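Side-chain contacts in pectinesterase (Aspergillus niger, PDB 5C1E), which hydrolyses the methyl esters of pectin, releasing methanol and leaving galacturonate units in the chain, and probably helps macerate plant tissue: residues D24-L29 with G55-Y60; E46-I51 with H78-P83; V119-N124 with L128-C133. All coordinates share one frame; numbering follows the deposited sequence.

Contact 1: D24-L29 with G55-Y60; sequences DALDAL and GNLTLY. With NAG (2-acetamido-2-deoxy-beta-D-glucopyranose), chain B.
Leu26 and Leu29, one turn apart on helix 22-29, close on Leu57 in a small, purely apolar contact at the N-terminal end of the beta-helix. Leu57 directly follows the glycosylated Asn56 and opens strand 57-61. Its isobutyl group reaches toward the helix with one methyl for each partner: CD1 lies 3.6 Å from Leu29 CD1, while CD2 lies 3.8 Å from Leu26 CD2. The Leu29 methyl also leans on the other branch, its CD1 standing 4.1 Å from Leu57 CD2. Both helix side chains meet the strand leucine at roughly a right angle, so methyl ends touch and the stems stay apart.

With CG anti to the backbone N (chi1 175°), the stem of Leu57 is sent toward the helix, and its two methyls then divide between the partners; the two helix leucines set CG anti to their carbonyl carbons. The fold is a right-handed parallel beta-helix, as in other pectin methylesterases, and helix 22-29 lies over its N-terminal end. Here the helix packs against side chains from inside the first coil: Leu26 also rests on Ile38, Leu49 and Ile51, and Leu29 on Ala36 and Leu11. Leu57 itself touches Ile51, while its backbone is bonded to Ser102 of the next coil.

Asn56 and Thr58 make no contact with 24-29. Asn56 carries the N-acetylglucosamine stub, which stays clear of the helix; the geometry at the junction is doubtful, Asn56 having two conformers. Farther along, the methyl CG2 of Thr58 sits over one face of the Tyr60 ring, offset toward its rim, and Tyr60 meets the ring of Tyr104.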
loop_
_atom_site.group_PDB
_atom_site.type_symbol
_atom_site.label_atom_id
_atom_site.label_comp_id
_atom_site.label_asym_id
_atom_site.label_seq_id
_atom_site.Cartn_x
_atom_site.Cartn_y
_atom_site.Cartn_z
ATOM N N ASP A 24 15.659 16.057 -6.679
ATOM C CA ASP A 24 17.068 16.437 -6.763
ATOM C C ASP A 24 17.942 15.460 -5.991
ATOM O O ASP A 24 19.030 15.128 -6.450
ATOM C CB ASP A 24 17.284 17.860 -6.258
ATOM C CG ASP A 24 16.727 18.906 -7.202
ATOM O OD1 ASP A 24 16.387 18.586 -8.344
ATOM O OD2 ASP A 24 16.635 20.061 -6.778
ATOM N N ALA A 25 17.479 14.989 -4.823
ATOM C CA ALA A 25 18.260 14.011 -4.043
ATOM C C ALA A 25 18.342 12.647 -4.743
ATOM O O ALA A 25 19.404 12.019 -4.777
ATOM C CB ALA A 25 17.698 13.838 -2.641
ATOM N N LEU A 26 17.213 12.188 -5.279
ATOM C CA LEU A 26 17.184 10.967 -6.089
ATOM C C LEU A 26 18.168 11.071 -7.271
ATOM O O LEU A 26 18.939 10.144 -7.517
ATOM C CB LEU A 26 15.763 10.692 -6.608
ATOM C CG LEU A 26 14.717 10.309 -5.555
ATOM C CD1 LEU A 26 13.323 10.256 -6.171
ATOM C CD2 LEU A 26 15.071 8.976 -4.913
ATOM N N ASP A 27 18.134 12.200 -7.985
ATOM C CA ASP A 27 19.093 12.467 -9.080
ATOM C C ASP A 27 20.533 12.392 -8.581
ATOM O O ASP A 27 21.404 11.831 -9.260
ATOM C CB ASP A 27 18.854 13.849 -9.734
ATOM C CG ASP A 27 17.556 13.918 -10.561
ATOM O OD1 ASP A 27 16.954 12.878 -10.859
ATOM O OD2 ASP A 27 17.134 15.035 -10.916
ATOM N N ALA A 28 20.789 12.960 -7.410
ATOM C CA ALA A 28 22.127 12.955 -6.826
ATOM C C ALA A 28 22.686 11.558 -6.538
ATOM O O ALA A 28 23.887 11.405 -6.407
ATOM C CB ALA A 28 22.164 13.793 -5.558
ATOM N N LEU A 29 21.832 10.551 -6.419
ATOM C CA LEU A 29 22.315 9.174 -6.244
ATOM C C LEU A 29 23.018 8.649 -7.488
ATOM O O LEU A 29 23.921 7.831 -7.377
ATOM C CB LEU A 29 21.158 8.227 -5.912
ATOM C CG LEU A 29 20.418 8.540 -4.603
ATOM C CD1 LEU A 29 19.263 7.571 -4.443
ATOM C CD2 LEU A 29 21.341 8.486 -3.397
ATOM N N GLY A 55 20.932 0.463 -6.533
ATOM C CA GLY A 55 21.246 -0.087 -5.231
ATOM C C GLY A 55 20.042 -0.144 -4.295
ATOM O O GLY A 55 18.910 0.114 -4.698
ATOM N N ASN A 56 20.286 -0.513 -3.043
ATOM C CA ASN A 56 19.227 -0.553 -2.043
ATOM C C ASN A 56 19.046 0.825 -1.421
ATOM O O ASN A 56 19.926 1.318 -0.719
ATOM C CB ASN A 56 19.527 -1.584 -0.962
ATOM C CG ASN A 56 19.018 -2.968 -1.320
ATOM O OD1 ASN A 56 18.498 -3.200 -2.424
ATOM N ND2 ASN A 56 19.766 -3.701 -0.189
ATOM N N LEU A 57 17.908 1.444 -1.715
ATOM C CA LEU A 57 17.595 2.804 -1.257
ATOM C C LEU A 57 16.607 2.736 -0.113
ATOM O O LEU A 57 15.649 1.944 -0.159
ATOM C CB LEU A 57 17.000 3.631 -2.396
ATOM C CG LEU A 57 16.515 5.040 -2.077
ATOM C CD1 LEU A 57 17.698 5.915 -1.698
ATOM C CD2 LEU A 57 15.786 5.647 -3.255
ATOM N N THR A 58 16.864 3.551 0.911
ATOM C CA THR A 58 15.896 3.823 1.983
ATOM C C THR A 58 15.551 5.307 2.010
ATOM O O THR A 58 16.451 6.173 2.019
ATOM C CB THR A 58 16.442 3.382 3.356
ATOM O OG1 THR A 58 16.728 1.993 3.294
ATOM C CG2 THR A 58 15.411 3.630 4.459
ATOM N N LEU A 59 14.247 5.609 2.000
ATOM C CA LEU A 59 13.762 6.973 2.127
ATOM C C LEU A 59 13.089 7.162 3.495
ATOM O O LEU A 59 12.146 6.435 3.822
ATOM C CB LEU A 59 12.771 7.238 1.003
ATOM C CG LEU A 59 12.227 8.632 0.722
ATOM C CD1 LEU A 59 13.297 9.680 0.416
ATOM C CD2 LEU A 59 11.292 8.491 -0.471
ATOM N N TYR A 60 13.595 8.106 4.292
ATOM C CA TYR A 60 13.093 8.353 5.636
ATOM C C TYR A 60 12.433 9.696 5.710
ATOM O O TYR A 60 13.016 10.686 5.284
ATOM C CB TYR A 60 14.237 8.437 6.632
ATOM C CG TYR A 60 15.060 7.209 6.832
ATOM C CD1 TYR A 60 14.571 6.141 7.563
ATOM C CD2 TYR A 60 16.355 7.136 6.347
ATOM C CE1 TYR A 60 15.354 5.015 7.799
ATOM C CE2 TYR A 60 17.135 6.019 6.577
ATOM C CZ TYR A 60 16.629 4.963 7.310
ATOM O OH TYR A 60 17.405 3.851 7.518
HETATM C C1 NAG B . 20.229 -5.630 -0.922
HETATM C C2 NAG B . 21.446 -6.012 -0.098
HETATM C C3 NAG B . 21.295 -7.501 0.202
HETATM C C4 NAG B . 19.936 -7.770 0.881
HETATM C C5 NAG B . 18.760 -7.032 0.211
HETATM C C6 NAG B . 17.500 -7.024 1.064
HETATM C C7 NAG B . 23.511 -4.668 -0.375
HETATM C C8 NAG B . 24.735 -4.380 -1.202
HETATM N N2 NAG B . 22.675 -5.631 -0.794
HETATM O O3 NAG B . 22.376 -7.939 1.007
HETATM O O4 NAG B . 19.657 -9.162 0.902
HETATM O O5 NAG B . 19.098 -5.693 -0.070
HETATM O O6 NAG B . 16.438 -6.449 0.326
HETATM O O7 NAG B . 23.335 -4.008 0.647
#

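Contact 2: E46-I51 with H78-P83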
loop_
_atom_site.group_PDB
_atom_site.type_symbol
_atom_site.label_atom_id
_atom_site.label_comp_id
_atom_site.label_asym_id
_atom_site.label_seq_id
_atom_site.Cartn_x
_atom_site.Cartn_y
_atom_site.Cartn_z
ATOM N N GLU A 46 5.483 18.920 -4.011
ATOM C CA GLU A 46 4.659 18.820 -5.183
ATOM C C GLU A 46 5.530 18.249 -6.299
ATOM O O GLU A 46 6.120 18.985 -7.088
ATOM C CB GLU A 46 4.106 20.202 -5.547
ATOM C CG GLU A 46 3.170 20.753 -4.465
ATOM C CD GLU A 46 2.410 22.014 -4.871
ATOM O OE1 GLU A 46 2.813 22.712 -5.830
ATOM O OE2 GLU A 46 1.404 22.320 -4.203
ATOM N N GLU A 47 5.632 16.927 -6.317
ATOM C CA GLU A 47 6.543 16.216 -7.205
ATOM C C GLU A 47 5.919 14.914 -7.680
ATOM O O GLU A 47 5.066 14.347 -7.000
ATOM C CB GLU A 47 7.849 15.904 -6.461
ATOM C CG GLU A 47 8.609 17.135 -6.003
ATOM C CD GLU A 47 9.936 16.793 -5.374
ATOM O OE1 GLU A 47 10.734 16.063 -6.005
ATOM O OE2 GLU A 47 10.177 17.237 -4.244
ATOM N N GLN A 48 6.333 14.464 -8.868
ATOM C CA GLN A 48 6.001 13.139 -9.384
ATOM C C GLN A 48 7.319 12.389 -9.577
ATOM O O GLN A 48 8.204 12.856 -10.295
ATOM C CB GLN A 48 5.232 13.243 -10.700
ATOM C CG GLN A 48 4.671 11.916 -11.163
ATOM C CD GLN A 48 3.802 12.025 -12.396
ATOM O OE1 GLN A 48 3.937 12.954 -13.201
ATOM N NE2 GLN A 48 2.894 11.070 -12.551
ATOM N N LEU A 49 7.472 11.251 -8.910
ATOM C CA LEU A 49 8.780 10.606 -8.791
ATOM C C LEU A 49 8.794 9.189 -9.337
ATOM O O LEU A 49 7.820 8.449 -9.202
ATOM C CB LEU A 49 9.185 10.563 -7.319
ATOM C CG LEU A 49 9.217 11.914 -6.619
ATOM C CD1 LEU A 49 9.443 11.718 -5.133
ATOM C CD2 LEU A 49 10.292 12.791 -7.241
ATOM N N THR A 50 9.902 8.812 -9.966
ATOM C CA THR A 50 10.155 7.414 -10.304
ATOM C C THR A 50 11.388 6.994 -9.536
ATOM O O THR A 50 12.435 7.651 -9.648
ATOM C CB THR A 50 10.353 7.208 -11.816
ATOM O OG1 THR A 50 9.143 7.579 -12.488
ATOM C CG2 THR A 50 10.680 5.746 -12.130
ATOM N N ILE A 51 11.262 5.939 -8.742
ATOM C CA ILE A 51 12.376 5.429 -7.931
ATOM C C ILE A 51 12.980 4.219 -8.647
ATOM O O ILE A 51 12.417 3.114 -8.601
ATOM C CB ILE A 51 11.945 4.968 -6.529
ATOM C CG1 ILE A 51 11.037 5.984 -5.822
ATOM C CG2 ILE A 51 13.165 4.664 -5.658
ATOM C CD1 ILE A 51 11.617 7.344 -5.582
ATOM N N HIS A 78 0.855 14.922 -6.007
ATOM C CA HIS A 78 0.719 15.267 -7.415
ATOM C C HIS A 78 -0.693 14.858 -7.829
ATOM O O HIS A 78 -1.314 14.006 -7.188
ATOM C CB HIS A 78 1.804 14.563 -8.239
ATOM C CG HIS A 78 1.791 14.905 -9.704
ATOM N ND1 HIS A 78 1.343 14.027 -10.666
ATOM C CD2 HIS A 78 2.224 16.001 -10.372
ATOM C CE1 HIS A 78 1.462 14.582 -11.860
ATOM N NE2 HIS A 78 1.998 15.779 -11.709
ATOM N N THR A 79 -1.230 15.497 -8.858
ATOM C CA THR A 79 -2.594 15.220 -9.283
ATOM C C THR A 79 -2.639 14.991 -10.793
ATOM O O THR A 79 -2.304 15.886 -11.571
ATOM C CB THR A 79 -3.526 16.392 -8.926
ATOM O OG1 THR A 79 -3.582 16.543 -7.500
ATOM C CG2 THR A 79 -4.923 16.149 -9.435
ATOM N N ILE A 80 -3.031 13.778 -11.174
ATOM C CA ILE A 80 -3.379 13.434 -12.535
ATOM C C ILE A 80 -4.076 12.078 -12.554
ATOM O O ILE A 80 -3.775 11.221 -11.724
ATOM C CB ILE A 80 -2.136 13.424 -13.466
ATOM C CG1 ILE A 80 -2.545 13.342 -14.936
ATOM C CG2 ILE A 80 -1.166 12.319 -13.103
ATOM C CD1 ILE A 80 -1.390 13.614 -15.881
ATOM N N SER A 81 -4.991 11.891 -13.511
ATOM C CA SER A 81 -5.696 10.609 -13.676
ATOM C C SER A 81 -4.994 9.732 -14.718
ATOM O O SER A 81 -4.185 10.225 -15.514
ATOM C CB SER A 81 -7.138 10.881 -14.091
ATOM O OG SER A 81 -7.173 11.432 -15.396
ATOM N N SER A 82 -5.302 8.437 -14.732
ATOM C CA SER A 82 -4.654 7.548 -15.697
ATOM C C SER A 82 -5.036 7.861 -17.157
ATOM O O SER A 82 -4.175 7.767 -18.032
ATOM C CB SER A 82 -4.880 6.065 -15.368
ATOM O OG SER A 82 -6.241 5.723 -15.359
ATOM N N PRO A 83 -6.301 8.251 -17.430
ATOM C CA PRO A 83 -6.607 8.633 -18.806
ATOM C C PRO A 83 -5.789 9.833 -19.302
ATOM O O PRO A 83 -5.307 9.836 -20.445
ATOM C CB PRO A 83 -8.101 8.983 -18.746
ATOM C CG PRO A 83 -8.628 8.178 -17.602
ATOM C CD PRO A 83 -7.516 8.237 -16.597
#
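Gln48 lies over one face of the His78 imidazole, and this CH-pi contact is the main feature of a patch on the surface of the beta-helix. Gln48 CB sits 3.9 Å from the ring centroid, only 8° off the ring normal. From there the side chain runs out extended, CG anti to the backbone N (chi1 -171°), and carries its amide across the ND1-CE1 side of the ring. Amide and imidazole planes are 30° apart, near enough to parallel for CD to come within 3.6 Å of His78 ND1.

Polar atoms approach the histidine without bonding to it. Gln48 OE1 is 3.3 Å from His78 CE1, and the backbone oxygen of Glu47 is 3.5 Å from His78 CB. The amide nitrogen of Gln48 turns elsewhere, donating to the carbonyl of Ala92 and weakly to that of Lys90. The carboxylate of Glu47 is taken up elsewhere, accepting from the backbone N of Ile22 and Gly23.

Ile80 adds only a loose van der Waals contact, its CG2 4.3 Å from Gln48 NE2.

The contact therefore joins the turn after strand 43-46 to the end of strand 74-78 through a CH-pi contact and van der Waals packing, without a hydrogen bond between the two segments. The bond to Ala92, helped weakly by Lys90, probably steadies the amide. OE1, standing well above the ring plane near CE1 rather than in it, might slightly favour a protonated imidazole.

Contact 3: V119-N124 with L128-C133; sequences VALVGN and LGFYGC
Two walls of the parallel beta-helix face each other where Leu121, on strand 121-124, meets Phe130, on strand 128-131, across the hydrophobic interior. The side chains come from opposite directions. Leu121 puts both methyls against the far end of the ring: CD1 is 3.8 Å from Phe130 CE2 and CD2 is 4.0 Å from Phe130 CZ. The approach of CD1 is oblique to the ring. With CG beside its backbone N (chi1 -60°), Phe130 directs its ring into the interior toward Leu121. The ring also stacks on Tyr151 of the following coil, while Met103 of the preceding coil touches both Phe130 and Leu121.

Within the fold these strands belong to different parallel sheets, and the chain turns from one to the other through only three intervening residues. Their directions differ by 145° and their axes stay 9.2 Å apart at the closest, so side chains rather than backbone bonds fill the interval. Nearer the turn the walls converge, to 7.4 Å between the CA atoms of Gly123 and Leu128. There Leu128 CD1 lies directly against the main chain, 3.8 Å from Gly123 CA and 4.0 Å from Asn124 N, and the leucine also packs on Val96.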
loop_
_atom_site.group_PDB
_atom_site.type_symbol
_atom_site.label_atom_id
_atom_site.label_comp_id
_atom_site.label_asym_id
_atom_site.label_seq_id
_atom_site.Cartn_x
_atom_site.Cartn_y
_atom_site.Cartn_z
ATOM N N VAL A 119 -3.427 6.914 -9.403
ATOM C CA VAL A 119 -2.580 6.166 -8.486
ATOM C C VAL A 119 -1.753 7.082 -7.587
ATOM O O VAL A 119 -1.175 8.057 -8.044
ATOM C CB VAL A 119 -1.673 5.205 -9.267
ATOM C CG1 VAL A 119 -0.698 4.458 -8.368
ATOM C CG2 VAL A 119 -2.540 4.202 -10.016
ATOM N N ALA A 120 -1.721 6.750 -6.294
ATOM C CA ALA A 120 -0.837 7.444 -5.353
ATOM C C ALA A 120 0.561 6.844 -5.427
ATOM O O ALA A 120 1.507 7.544 -5.746
ATOM C CB ALA A 120 -1.380 7.380 -3.945
ATOM N N LEU A 121 0.688 5.548 -5.173
ATOM C CA LEU A 121 1.977 4.875 -5.286
ATOM C C LEU A 121 1.838 3.548 -6.007
ATOM O O LEU A 121 0.868 2.807 -5.785
ATOM C CB LEU A 121 2.647 4.672 -3.916
ATOM C CG LEU A 121 4.033 4.002 -3.955
ATOM C CD1 LEU A 121 4.963 4.576 -2.908
ATOM C CD2 LEU A 121 3.935 2.493 -3.801
ATOM N N VAL A 122 2.775 3.278 -6.920
ATOM C CA VAL A 122 2.854 1.957 -7.519
ATOM C C VAL A 122 4.119 1.279 -7.009
ATOM O O VAL A 122 5.225 1.857 -7.029
ATOM C CB VAL A 122 2.747 1.943 -9.072
ATOM C CG1 VAL A 122 3.634 2.968 -9.722
ATOM C CG2 VAL A 122 3.057 0.554 -9.630
ATOM N N GLY A 123 3.930 0.065 -6.528
ATOM C CA GLY A 123 5.027 -0.804 -6.156
ATOM C C GLY A 123 5.231 -1.843 -7.225
ATOM O O GLY A 123 4.372 -2.695 -7.432
ATOM N N ASN A 124 6.360 -1.769 -7.924
ATOM C CA ASN A 124 6.624 -2.675 -9.045
ATOM C C ASN A 124 8.064 -3.178 -9.008
ATOM O O ASN A 124 8.858 -2.922 -9.916
ATOM C CB ASN A 124 6.289 -1.971 -10.362
ATOM C CG ASN A 124 6.397 -2.882 -11.565
ATOM O OD1 ASN A 124 6.276 -4.096 -11.454
ATOM N ND2 ASN A 124 6.644 -2.294 -12.724
ATOM N N LEU A 128 9.973 -4.814 -1.300
ATOM C CA LEU A 128 9.565 -3.450 -0.978
ATOM C C LEU A 128 8.983 -3.385 0.415
ATOM O O LEU A 128 8.065 -4.153 0.761
ATOM C CB LEU A 128 8.535 -2.932 -1.981
ATOM C CG LEU A 128 9.007 -2.970 -3.436
ATOM C CD1 LEU A 128 7.963 -2.297 -4.325
ATOM C CD2 LEU A 128 10.384 -2.322 -3.608
ATOM N N GLY A 129 9.519 -2.483 1.225
ATOM C CA GLY A 129 9.074 -2.330 2.621
ATOM C C GLY A 129 8.602 -0.926 2.899
ATOM O O GLY A 129 9.326 0.036 2.624
ATOM N N PHE A 130 7.395 -0.813 3.447
ATOM C CA PHE A 130 6.789 0.470 3.768
ATOM C C PHE A 130 6.341 0.471 5.225
ATOM O O PHE A 130 5.589 -0.397 5.650
ATOM C CB PHE A 130 5.593 0.753 2.841
ATOM C CG PHE A 130 5.959 0.804 1.393
ATOM C CD1 PHE A 130 5.951 -0.342 0.618
ATOM C CD2 PHE A 130 6.327 2.010 0.795
ATOM C CE1 PHE A 130 6.290 -0.288 -0.731
ATOM C CE2 PHE A 130 6.683 2.068 -0.549
ATOM C CZ PHE A 130 6.669 0.919 -1.308
ATOM N N TYR A 131 6.808 1.462 5.976
ATOM C CA TYR A 131 6.653 1.492 7.414
ATOM C C TYR A 131 6.138 2.848 7.855
ATOM O O TYR A 131 6.788 3.860 7.649
ATOM C CB TYR A 131 8.024 1.247 8.065
ATOM C CG TYR A 131 8.687 -0.032 7.603
ATOM C CD1 TYR A 131 8.427 -1.231 8.239
ATOM C CD2 TYR A 131 9.549 -0.042 6.522
ATOM C CE1 TYR A 131 9.030 -2.408 7.817
ATOM C CE2 TYR A 131 10.147 -1.211 6.089
ATOM C CZ TYR A 131 9.880 -2.388 6.746
ATOM O OH TYR A 131 10.477 -3.549 6.335
ATOM N N GLY A 132 4.969 2.882 8.474
ATOM C CA GLY A 132 4.447 4.138 8.977
ATOM C C GLY A 132 4.140 5.157 7.906
ATOM O O GLY A 132 4.199 6.359 8.173
ATOM N N CYS A 133 3.785 4.699 6.699
ATOM C CA CYS A 133 3.490 5.599 5.584
ATOM C C CYS A 133 1.977 5.778 5.404
ATOM O O CYS A 133 1.171 4.967 5.870
ATOM C CB CYS A 133 4.087 5.044 4.280
ATOM S SG CYS A 133 5.883 4.999 4.245
#

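In the fold
Contacts 1 and 2 meet directly inside the first coils: Leu26 CD1 of contact 1 is 3.4 Å from Ile51 CD1 of the 46-51 segment, and Leu57 CD2 is 3.7 Å from Ile51 CG2. Their segments alternate along the chain. Contact 3 comes later in sequence, about 5 Å from the chain centre; it touches neither, with nearest atoms about 6 Å from contact 1 and 5 Å from contact 2. Strands 57-61 and 128-131 share one parallel sheet, strands 49-51 and 121-124 another. Asn56 of contact 1 carries the N-acetylglucosamine stub, and the Leu128 side chain of contact 3 is about 8 Å from it. All three lie away from Asp161, the predicted active-site residue.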